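Local coordinates for hydrogenase expression/formation protein (hypb) (Archaeoglobus fulgidus, PDB 2WSM) that binds GTP and probably hydrolyses it, as a G3E-family GTPase that probably acts in nickel delivery during hydrogenase maturation, at residues T30-M36 and E130-M136; K59-G65 and I81-I86; L158-V164 and A188-D194. All coordinates share one frame. Residue numbers count along the deposited sequence, not the author numbering.

Contact 1: residues T30-M36 and E130-M136; sequences TVAVNIM and ENYRVVM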
loop_
_atom_site.group_PDB
_atom_site.type_symbol
_atom_site.label_atom_id
_atom_site.label_comp_id
_atom_site.label_asym_id
_atom_site.label_seq_id
_atom_site.Cartn_x
_atom_site.Cartn_y
_atom_site.Cartn_z
ATOM N N THR A 30 -23.098 15.078 -4.323
ATOM C CA THR A 30 -21.690 15.434 -4.392
ATOM C C THR A 30 -20.906 14.313 -5.061
ATOM O O THR A 30 -21.046 13.159 -4.694
ATOM C CB THR A 30 -21.104 15.676 -2.974
ATOM O OG1 THR A 30 -21.801 16.754 -2.342
ATOM C CG2 THR A 30 -19.616 16.019 -3.048
ATOM N N VAL A 31 -20.092 14.645 -6.055
ATOM C CA VAL A 31 -19.228 13.638 -6.666
ATOM C C VAL A 31 -17.839 13.735 -6.052
ATOM O O VAL A 31 -17.238 14.803 -6.043
ATOM C CB VAL A 31 -19.155 13.790 -8.196
ATOM C CG1 VAL A 31 -18.068 12.887 -8.779
ATOM C CG2 VAL A 31 -20.504 13.470 -8.819
ATOM N N ALA A 32 -17.347 12.623 -5.515
ATOM C CA ALA A 32 -16.056 12.607 -4.832
ATOM C C ALA A 32 -14.990 11.841 -5.611
ATOM O O ALA A 32 -15.226 10.733 -6.112
ATOM C CB ALA A 32 -16.193 12.033 -3.424
ATOM N N VAL A 33 -13.810 12.444 -5.691
ATOM C CA VAL A 33 -12.677 11.866 -6.404
ATOM C C VAL A 33 -11.526 11.611 -5.439
ATOM O O VAL A 33 -11.027 12.534 -4.786
ATOM C CB VAL A 33 -12.185 12.808 -7.513
ATOM C CG1 VAL A 33 -11.047 12.158 -8.319
ATOM C CG2 VAL A 33 -13.346 13.201 -8.408
ATOM N N ASN A 34 -11.124 10.349 -5.354
ATOM C CA ASN A 34 -9.988 9.935 -4.559
ATOM C C ASN A 34 -8.733 10.082 -5.419
ATOM O O ASN A 34 -8.526 9.315 -6.358
ATOM C CB ASN A 34 -10.195 8.473 -4.128
ATOM C CG ASN A 34 -9.014 7.896 -3.378
ATOM O OD1 ASN A 34 -8.074 8.602 -3.030
ATOM N ND2 ASN A 34 -9.068 6.592 -3.114
ATOM N N ILE A 35 -7.906 11.076 -5.119
ATOM C CA ILE A 35 -6.736 11.344 -5.954
ATOM C C ILE A 35 -5.469 10.822 -5.321
ATOM O O ILE A 35 -4.976 11.368 -4.335
ATOM C CB ILE A 35 -6.567 12.837 -6.292
ATOM C CG1 ILE A 35 -7.802 13.344 -7.035
ATOM C CG2 ILE A 35 -5.283 13.062 -7.118
ATOM C CD1 ILE A 35 -7.916 14.840 -7.084
ATOM N N MET A 36 -4.937 9.768 -5.918
ATOM C CA MET A 36 -3.801 9.060 -5.352
ATOM C C MET A 36 -2.523 9.362 -6.124
ATOM O O MET A 36 -2.564 9.801 -7.273
ATOM C CB MET A 36 -4.081 7.555 -5.338
ATOM C CG MET A 36 -5.057 7.117 -4.254
ATOM S SD MET A 36 -5.737 5.464 -4.527
ATOM C CE MET A 36 -6.949 5.822 -5.803
ATOM N N GLU A 130 -15.747 6.834 -2.400
ATOM C CA GLU A 130 -15.633 7.741 -3.537
ATOM C C GLU A 130 -16.321 7.251 -4.820
ATOM O O GLU A 130 -16.550 6.060 -5.007
ATOM C CB GLU A 130 -14.155 8.027 -3.823
ATOM C CG GLU A 130 -13.393 6.870 -4.424
ATOM C CD GLU A 130 -12.804 5.925 -3.385
ATOM O OE1 GLU A 130 -11.795 5.267 -3.694
ATOM O OE2 GLU A 130 -13.339 5.826 -2.266
ATOM N N ASN A 131 -16.642 8.198 -5.693
ATOM C CA ASN A 131 -17.182 7.917 -7.022
ATOM C C ASN A 131 -16.112 7.478 -8.039
ATOM O O ASN A 131 -16.347 6.587 -8.854
ATOM C CB ASN A 131 -17.915 9.152 -7.572
ATOM C CG ASN A 131 -19.021 9.643 -6.652
ATOM O OD1 ASN A 131 -18.776 10.023 -5.502
ATOM N ND2 ASN A 131 -20.249 9.652 -7.162
ATOM N N TYR A 132 -14.948 8.121 -8.003
ATOM C CA TYR A 132 -13.878 7.831 -8.953
ATOM C C TYR A 132 -12.492 7.848 -8.322
ATOM O O TYR A 132 -12.235 8.568 -7.364
ATOM C CB TYR A 132 -13.914 8.814 -10.129
ATOM C CG TYR A 132 -15.226 8.780 -10.862
ATOM C CD1 TYR A 132 -16.282 9.596 -10.467
ATOM C CD2 TYR A 132 -15.423 7.916 -11.932
ATOM C CE1 TYR A 132 -17.495 9.557 -11.122
ATOM C CE2 TYR A 132 -16.634 7.867 -12.597
ATOM C CZ TYR A 132 -17.668 8.690 -12.184
ATOM O OH TYR A 132 -18.875 8.657 -12.837
ATOM N N ARG A 133 -11.599 7.051 -8.887
ATOM C CA ARG A 133 -10.226 6.981 -8.430
ATOM C C ARG A 133 -9.304 7.523 -9.514
ATOM O O ARG A 133 -9.368 7.107 -10.671
ATOM C CB ARG A 133 -9.855 5.533 -8.113
ATOM C CG ARG A 133 -10.357 5.025 -6.765
ATOM C CD ARG A 133 -11.109 3.698 -6.901
ATOM N NE ARG A 133 -12.534 3.959 -7.113
ATOM C CZ ARG A 133 -13.484 3.746 -6.205
ATOM N NH1 ARG A 133 -13.180 3.231 -5.019
ATOM N NH2 ARG A 133 -14.746 4.032 -6.493
ATOM N N VAL A 134 -8.451 8.461 -9.137
ATOM C CA VAL A 134 -7.421 8.935 -10.036
ATOM C C VAL A 134 -6.059 8.596 -9.437
ATOM O O VAL A 134 -5.842 8.724 -8.225
ATOM C CB VAL A 134 -7.555 10.449 -10.315
ATOM C CG1 VAL A 134 -6.425 10.936 -11.215
ATOM C CG2 VAL A 134 -8.905 10.742 -10.967
ATOM N N VAL A 135 -5.159 8.130 -10.283
ATOM C CA VAL A 135 -3.808 7.839 -9.855
ATOM C C VAL A 135 -2.860 8.672 -10.696
ATOM O O VAL A 135 -2.839 8.552 -11.917
ATOM C CB VAL A 135 -3.448 6.338 -9.982
ATOM C CG1 VAL A 135 -2.043 6.097 -9.451
ATOM C CG2 VAL A 135 -4.440 5.483 -9.232
ATOM N N MET A 136 -2.097 9.528 -10.027
ATOM C CA MET A 136 -1.184 10.445 -10.679
ATOM C C MET A 136 0.249 9.975 -10.519
ATOM O O MET A 136 0.661 9.585 -9.430
ATOM C CB MET A 136 -1.316 11.840 -10.064
ATOM C CG MET A 136 -2.663 12.508 -10.308
ATOM S SD MET A 136 -2.727 14.195 -9.662
ATOM C CE MET A 136 -1.530 15.012 -10.711
HETATM O O HOH W 1 -22.360 10.615 -5.249
#
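Polar side chains anchor the start of this parallel strand pair. Glu-130 OE1 accepts a hydrogen bond from Asn-34 ND2 (3.1 Å) and forms a salt bridge with Arg-133 NH1 (2.8 Å), while its OE2 is held by the backbone of Leu-128. Nearby, Ala-32 N donates to Asn-131 OD1 (3.0 Å), so a side chain does the work of a strand carbonyl; Ala-32 O accepts from both Asn-131 N (2.9 Å) and Tyr-132 N (3.2 Å). From there the bonding is regular, Asn-34 and Met-36 each using N and O toward 132-136, the tightest being Met-36 N to Val-134 O at 2.7 Å. On the face of Val-33, Ile-35 and Val-134, Val-33 CG1 meets Val-134 CG2 at 3.7 Å, and Val-31 CG1 touches the edge of the Tyr-132 ring. Ile-35 and Met-136 also pack on helix 43-54. A central strand, 31-37, leading through a probable P-loop into helix 43-54, with a parallel neighbour at its side, is characteristic of the core of P-loop NTPases.

Contact 2: residues K59-G65 and I81-I86; sequences KIGAMLG and IKAEAI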
loop_
_atom_site.group_PDB
_atom_site.type_symbol
_atom_site.label_atom_id
_atom_site.label_comp_id
_atom_site.label_asym_id
_atom_site.label_seq_id
_atom_site.Cartn_x
_atom_site.Cartn_y
_atom_site.Cartn_z
ATOM N N LYS A 59 -19.145 24.261 -7.585
ATOM C CA LYS A 59 -18.792 24.356 -6.171
ATOM C C LYS A 59 -17.889 23.196 -5.742
ATOM O O LYS A 59 -18.311 22.042 -5.725
ATOM C CB LYS A 59 -20.050 24.401 -5.300
ATOM C CG LYS A 59 -19.776 24.604 -3.818
ATOM C CD LYS A 59 -19.348 26.040 -3.524
ATOM C CE LYS A 59 -19.372 26.335 -2.026
ATOM N NZ LYS A 59 -18.274 25.634 -1.298
ATOM N N ILE A 60 -16.653 23.517 -5.382
ATOM C CA ILE A 60 -15.639 22.503 -5.107
ATOM C C ILE A 60 -15.184 22.490 -3.654
ATOM O O ILE A 60 -14.916 23.541 -3.064
ATOM C CB ILE A 60 -14.398 22.725 -5.995
ATOM C CG1 ILE A 60 -14.764 22.566 -7.468
ATOM C CG2 ILE A 60 -13.274 21.770 -5.611
ATOM C CD1 ILE A 60 -13.699 23.079 -8.423
ATOM N N GLY A 61 -15.093 21.290 -3.085
ATOM C CA GLY A 61 -14.478 21.099 -1.788
ATOM C C GLY A 61 -13.154 20.368 -1.954
ATOM O O GLY A 61 -12.958 19.622 -2.917
ATOM N N ALA A 62 -12.241 20.580 -1.013
ATOM C CA ALA A 62 -10.949 19.914 -1.048
ATOM C C ALA A 62 -10.575 19.339 0.314
ATOM O O ALA A 62 -10.592 20.039 1.322
ATOM C CB ALA A 62 -9.876 20.875 -1.530
ATOM N N MET A 63 -10.249 18.055 0.327
ATOM C CA MET A 63 -9.724 17.394 1.511
ATOM C C MET A 63 -8.286 16.973 1.237
ATOM O O MET A 63 -8.029 16.101 0.403
ATOM C CB MET A 63 -10.583 16.182 1.868
ATOM C CG MET A 63 -12.039 16.548 2.157
ATOM S SD MET A 63 -13.031 15.179 2.780
ATOM C CE MET A 63 -12.208 14.864 4.339
ATOM N N LEU A 64 -7.348 17.607 1.933
ATOM C CA LEU A 64 -5.930 17.399 1.659
ATOM C C LEU A 64 -5.293 16.441 2.650
ATOM O O LEU A 64 -5.046 16.798 3.800
ATOM C CB LEU A 64 -5.185 18.734 1.658
ATOM C CG LEU A 64 -5.695 19.790 0.678
ATOM C CD1 LEU A 64 -4.868 21.051 0.791
ATOM C CD2 LEU A 64 -5.694 19.261 -0.773
ATOM N N GLY A 65 -5.015 15.228 2.182
ATOM C CA GLY A 65 -4.420 14.191 3.000
ATOM C C GLY A 65 -2.907 14.093 2.926
ATOM O O GLY A 65 -2.311 13.287 3.634
ATOM N N ILE A 81 -13.119 28.633 -1.434
ATOM C CA ILE A 81 -13.341 27.192 -1.420
ATOM C C ILE A 81 -13.204 26.628 -0.010
ATOM O O ILE A 81 -12.296 26.998 0.734
ATOM C CB ILE A 81 -12.347 26.478 -2.369
ATOM C CG1 ILE A 81 -12.950 26.345 -3.765
ATOM C CG2 ILE A 81 -11.953 25.108 -1.835
ATOM C CD1 ILE A 81 -13.253 27.659 -4.420
ATOM N N LYS A 82 -14.119 25.740 0.362
ATOM C CA LYS A 82 -13.976 25.003 1.607
ATOM C C LYS A 82 -12.815 24.022 1.464
ATOM O O LYS A 82 -12.748 23.262 0.496
ATOM C CB LYS A 82 -15.263 24.252 1.932
ATOM C CG LYS A 82 -16.497 25.138 2.045
ATOM C CD LYS A 82 -17.748 24.312 2.330
ATOM C CE LYS A 82 -18.951 25.202 2.620
ATOM N NZ LYS A 82 -19.282 26.084 1.464
ATOM N N ALA A 83 -11.898 24.042 2.425
ATOM C CA ALA A 83 -10.730 23.174 2.378
ATOM C C ALA A 83 -10.266 22.822 3.779
ATOM O O ALA A 83 -10.518 23.560 4.732
ATOM C CB ALA A 83 -9.611 23.838 1.612
ATOM N N GLU A 84 -9.580 21.694 3.909
ATOM C CA GLU A 84 -9.044 21.311 5.207
ATOM C C GLU A 84 -8.047 20.165 5.127
ATOM O O GLU A 84 -8.173 19.265 4.290
ATOM C CB GLU A 84 -10.176 20.948 6.166
ATOM C CG GLU A 84 -10.960 19.729 5.757
ATOM C CD GLU A 84 -12.023 19.381 6.768
ATOM O OE1 GLU A 84 -12.497 20.308 7.465
ATOM O OE2 GLU A 84 -12.377 18.185 6.871
ATOM N N ALA A 85 -7.045 20.229 5.998
ATOM C CA ALA A 85 -6.099 19.148 6.162
ATOM C C ALA A 85 -6.822 17.981 6.808
ATOM O O ALA A 85 -7.617 18.164 7.723
ATOM C CB ALA A 85 -4.923 19.588 7.033
ATOM N N ILE A 86 -6.567 16.781 6.304
ATOM C CA ILE A 86 -7.031 15.573 6.959
ATOM C C ILE A 86 -5.916 15.115 7.874
ATOM O O ILE A 86 -4.762 15.032 7.451
ATOM C CB ILE A 86 -7.330 14.461 5.942
ATOM C CG1 ILE A 86 -8.411 14.916 4.962
ATOM C CG2 ILE A 86 -7.755 13.172 6.656
ATOM C CD1 ILE A 86 -8.288 14.283 3.599
HETATM O O HOH W 2 -2.933 16.594 6.017
#
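Strands 60-64 and 82-85 run side by side, their short axes only 7° from parallel, and four backbone hydrogen bonds account for most of the polar groups between them. Ala-62 N donates to Lys-82 O (3.1 Å) and Glu-84 N to Ala-62 O (3.2 Å); Leu-64 then repeats the pattern, its N reaching Glu-84 O (3.0 Å) and its O accepting from Ile-86 N (2.9 Å). A water adds a second donor to Leu-64 O and also bonds to Ile-86 O, bridging the two carbonyls as the strands end. Lys-59, Gly-61 and Met-63 instead bond through their backbone to strand 111-118, so successive residues of this inner strand serve its two neighbours in turn. At the opposite end Ile-60 O and Lys-82 N stand 4.1 Å apart, and the side chain of Ile-81 packs against that carbonyl.

Two amines meet closely here: Lys-59 NZ lies 3.0 Å from Lys-82 NZ, a repulsive pairing of donors. Asp-108 offsets it, forming a salt bridge with Lys-82 and a long, weak ion pair with Lys-59. Glu-84 has its partner in Arg-102, while Ile-86 CD1 presses on Met-63 CB (3.4 Å). The chemistry implies that the backbone supplies the polar bonds between the two strands of this beta-alpha-beta unit, joined through helix 70-77, while the charged ends of Lys-82 and Glu-84 find their salt-bridge partners outside it.

Contact 3: residues L158-V164 and A188-D194; sequences LIVINKV and AKIIEMD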
loop_
_atom_site.group_PDB
_atom_site.type_symbol
_atom_site.label_atom_id
_atom_site.label_comp_id
_atom_site.label_asym_id
_atom_site.label_seq_id
_atom_site.Cartn_x
_atom_site.Cartn_y
_atom_site.Cartn_z
ATOM N N LEU A 158 -8.932 6.747 -13.925
ATOM C CA LEU A 158 -8.171 7.662 -14.753
ATOM C C LEU A 158 -6.753 7.696 -14.208
ATOM O O LEU A 158 -6.541 7.774 -13.001
ATOM C CB LEU A 158 -8.800 9.062 -14.745
ATOM C CG LEU A 158 -8.301 10.068 -15.789
ATOM C CD1 LEU A 158 -9.310 11.201 -16.003
ATOM C CD2 LEU A 158 -6.952 10.636 -15.406
ATOM N N ILE A 159 -5.788 7.598 -15.106
ATOM C CA ILE A 159 -4.385 7.612 -14.734
ATOM C C ILE A 159 -3.736 8.834 -15.367
ATOM O O ILE A 159 -3.856 9.054 -16.580
ATOM C CB ILE A 159 -3.670 6.339 -15.216
ATOM C CG1 ILE A 159 -4.248 5.104 -14.510
ATOM C CG2 ILE A 159 -2.169 6.466 -15.012
ATOM C CD1 ILE A 159 -3.683 3.767 -14.992
ATOM N N VAL A 160 -3.075 9.642 -14.546
ATOM C CA VAL A 160 -2.429 10.846 -15.044
ATOM C C VAL A 160 -0.916 10.691 -15.055
ATOM O O VAL A 160 -0.289 10.500 -14.007
ATOM C CB VAL A 160 -2.794 12.087 -14.210
ATOM C CG1 VAL A 160 -2.136 13.343 -14.799
ATOM C CG2 VAL A 160 -4.305 12.255 -14.134
ATOM N N ILE A 161 -0.336 10.758 -16.248
ATOM C CA ILE A 161 1.110 10.820 -16.382
ATOM C C ILE A 161 1.499 12.294 -16.499
ATOM O O ILE A 161 1.055 12.993 -17.403
ATOM C CB ILE A 161 1.602 9.995 -17.583
ATOM C CG1 ILE A 161 1.069 8.562 -17.480
ATOM C CG2 ILE A 161 3.111 9.984 -17.638
ATOM C CD1 ILE A 161 1.218 7.754 -18.753
ATOM N N ASN A 162 2.335 12.744 -15.572
ATOM C CA ASN A 162 2.450 14.149 -15.234
ATOM C C ASN A 162 3.832 14.720 -15.509
ATOM O O ASN A 162 4.822 13.987 -15.564
ATOM C CB ASN A 162 2.107 14.333 -13.743
ATOM C CG ASN A 162 1.822 15.776 -13.381
ATOM O OD1 ASN A 162 1.425 16.568 -14.227
ATOM N ND2 ASN A 162 2.023 16.122 -12.117
ATOM N N LYS A 163 3.883 16.042 -15.665
ATOM C CA LYS A 163 5.130 16.754 -15.916
ATOM C C LYS A 163 5.863 16.166 -17.120
ATOM O O LYS A 163 7.089 16.038 -17.108
ATOM C CB LYS A 163 6.028 16.727 -14.670
ATOM C CG LYS A 163 5.410 17.369 -13.433
ATOM C CD LYS A 163 6.380 17.388 -12.246
ATOM C CE LYS A 163 5.623 17.469 -10.918
ATOM N NZ LYS A 163 6.449 17.972 -9.772
ATOM N N VAL A 164 5.114 15.807 -18.159
ATOM C CA VAL A 164 5.713 15.154 -19.327
ATOM C C VAL A 164 6.753 16.017 -20.060
ATOM O O VAL A 164 7.696 15.486 -20.654
ATOM C CB VAL A 164 4.649 14.656 -20.334
ATOM C CG1 VAL A 164 3.679 13.700 -19.656
ATOM C CG2 VAL A 164 3.910 15.832 -20.962
ATOM N N ALA A 188 -8.998 2.153 -17.970
ATOM C CA ALA A 188 -8.726 3.511 -17.486
ATOM C C ALA A 188 -8.438 4.502 -18.595
ATOM O O ALA A 188 -7.691 4.199 -19.519
ATOM C CB ALA A 188 -7.564 3.502 -16.501
ATOM N N LYS A 189 -9.013 5.697 -18.492
ATOM C CA LYS A 189 -8.574 6.798 -19.330
ATOM C C LYS A 189 -7.146 7.135 -18.917
ATOM O O LYS A 189 -6.767 6.950 -17.759
ATOM C CB LYS A 189 -9.473 8.028 -19.147
ATOM C CG LYS A 189 -10.967 7.772 -19.338
ATOM C CD LYS A 189 -11.768 9.073 -19.238
ATOM C CE LYS A 189 -13.258 8.812 -19.014
ATOM N NZ LYS A 189 -13.982 8.408 -20.256
ATOM N N ILE A 190 -6.356 7.624 -19.860
ATOM C CA ILE A 190 -4.979 7.997 -19.578
ATOM C C ILE A 190 -4.703 9.375 -20.156
ATOM O O ILE A 190 -4.943 9.626 -21.333
ATOM C CB ILE A 190 -3.979 6.972 -20.163
ATOM C CG1 ILE A 190 -4.215 5.591 -19.551
ATOM C CG2 ILE A 190 -2.558 7.411 -19.910
ATOM C CD1 ILE A 190 -3.259 4.521 -20.047
ATOM N N ILE A 191 -4.204 10.273 -19.322
ATOM C CA ILE A 191 -3.904 11.617 -19.777
ATOM C C ILE A 191 -2.430 11.918 -19.588
ATOM O O ILE A 191 -1.873 11.679 -18.524
ATOM C CB ILE A 191 -4.740 12.661 -19.013
ATOM C CG1 ILE A 191 -6.232 12.448 -19.278
ATOM C CG2 ILE A 191 -4.318 14.064 -19.407
ATOM C CD1 ILE A 191 -7.151 13.247 -18.363
ATOM N N GLU A 192 -1.795 12.429 -20.633
ATOM C CA GLU A 192 -0.425 12.898 -20.531
ATOM C C GLU A 192 -0.476 14.383 -20.231
ATOM O O GLU A 192 -1.034 15.161 -21.003
ATOM C CB GLU A 192 0.321 12.649 -21.835
ATOM C CG GLU A 192 0.287 11.205 -22.301
ATOM C CD GLU A 192 0.770 11.068 -23.727
ATOM O OE1 GLU A 192 1.893 11.538 -24.024
ATOM O OE2 GLU A 192 0.017 10.507 -24.554
ATOM N N MET A 193 0.101 14.785 -19.107
ATOM C CA MET A 193 -0.166 16.126 -18.609
ATOM C C MET A 193 1.087 16.908 -18.279
ATOM O O MET A 193 2.061 16.365 -17.759
ATOM C CB MET A 193 -1.088 16.061 -17.385
ATOM C CG MET A 193 -1.474 17.424 -16.802
ATOM S SD MET A 193 -2.482 17.288 -15.304
ATOM C CE MET A 193 -4.061 16.807 -15.992
ATOM N N ASP A 194 1.050 18.193 -18.608
ATOM C CA ASP A 194 2.059 19.137 -18.156
ATOM C C ASP A 194 1.374 20.475 -17.920
ATOM O O ASP A 194 1.047 21.189 -18.865
ATOM C CB ASP A 194 3.172 19.287 -19.185
ATOM C CG ASP A 194 4.313 20.132 -18.674
ATOM O OD1 ASP A 194 4.374 21.318 -19.048
ATOM O OD2 ASP A 194 5.140 19.618 -17.890
#
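Mostly aliphatic side chains pack on both faces of this parallel pair. On one, Leu-158 CD1 meets Ile-191 CD1 at 3.8 Å and Val-160 CG1 rests 3.9 Å from Met-193 CB; on the other, Ile-161 CD1 reaches Ile-190 CG2 (4.0 Å) and Ile-159 CD1 covers Ala-188 CB (4.2 Å). Between these layers Ile-159 and Ile-161 each spend N and O on the partner strand, from Ile-159 N to Lys-189 O (2.9 Å) through to Met-193 N and Ile-161 O (2.7 Å). Lys-163 then adopts left-handed backbone angles (54°/40°), turning the chain so that Val-164 N bonds to Met-193 O (3.1 Å). At this polar edge Asp-194 pairs with Lys-196 and accepts from Thr-197 N, while Asn-162 ND2 donates to Ser-41 O in the probable P-loop. Asn-162 and Lys-163 stand where related GTPases carry the NKxD guanine-recognition motif, although Ala-165 replaces its aspartate. Helix 201-212 covers the face of Leu-158 and Ile-191, helix 174-184 packs on Ile-190 and Glu-192, and strand 132-138 bonds to the other edge of 158-162, leaving 189-192 outermost in the chain's sheet.

In the fold
A single seven-stranded parallel sheet contains all three contacts. Contact 1 lies at its middle, its centre about 5 Å from that of the chain, while contacts 2 and 3 form the two margins, their centres about 22 Å apart, on opposite sides of the chain's centre. Contacts 1 and 3 join directly: Val-135 O lies 2.9 Å from Val-160 N, a probable hydrogen bond, making 132-138 and 158-162 neighbours. Strand 111-118 separates contact 1 from contact 2, whose nearest atoms are about 7 Å apart. Met-136 of contact 1 and Asn-162 of contact 3 both touch the probable P-loop, and Leu-64 of contact 2 lies near it, consistent with a nucleotide site along one end of the sheet.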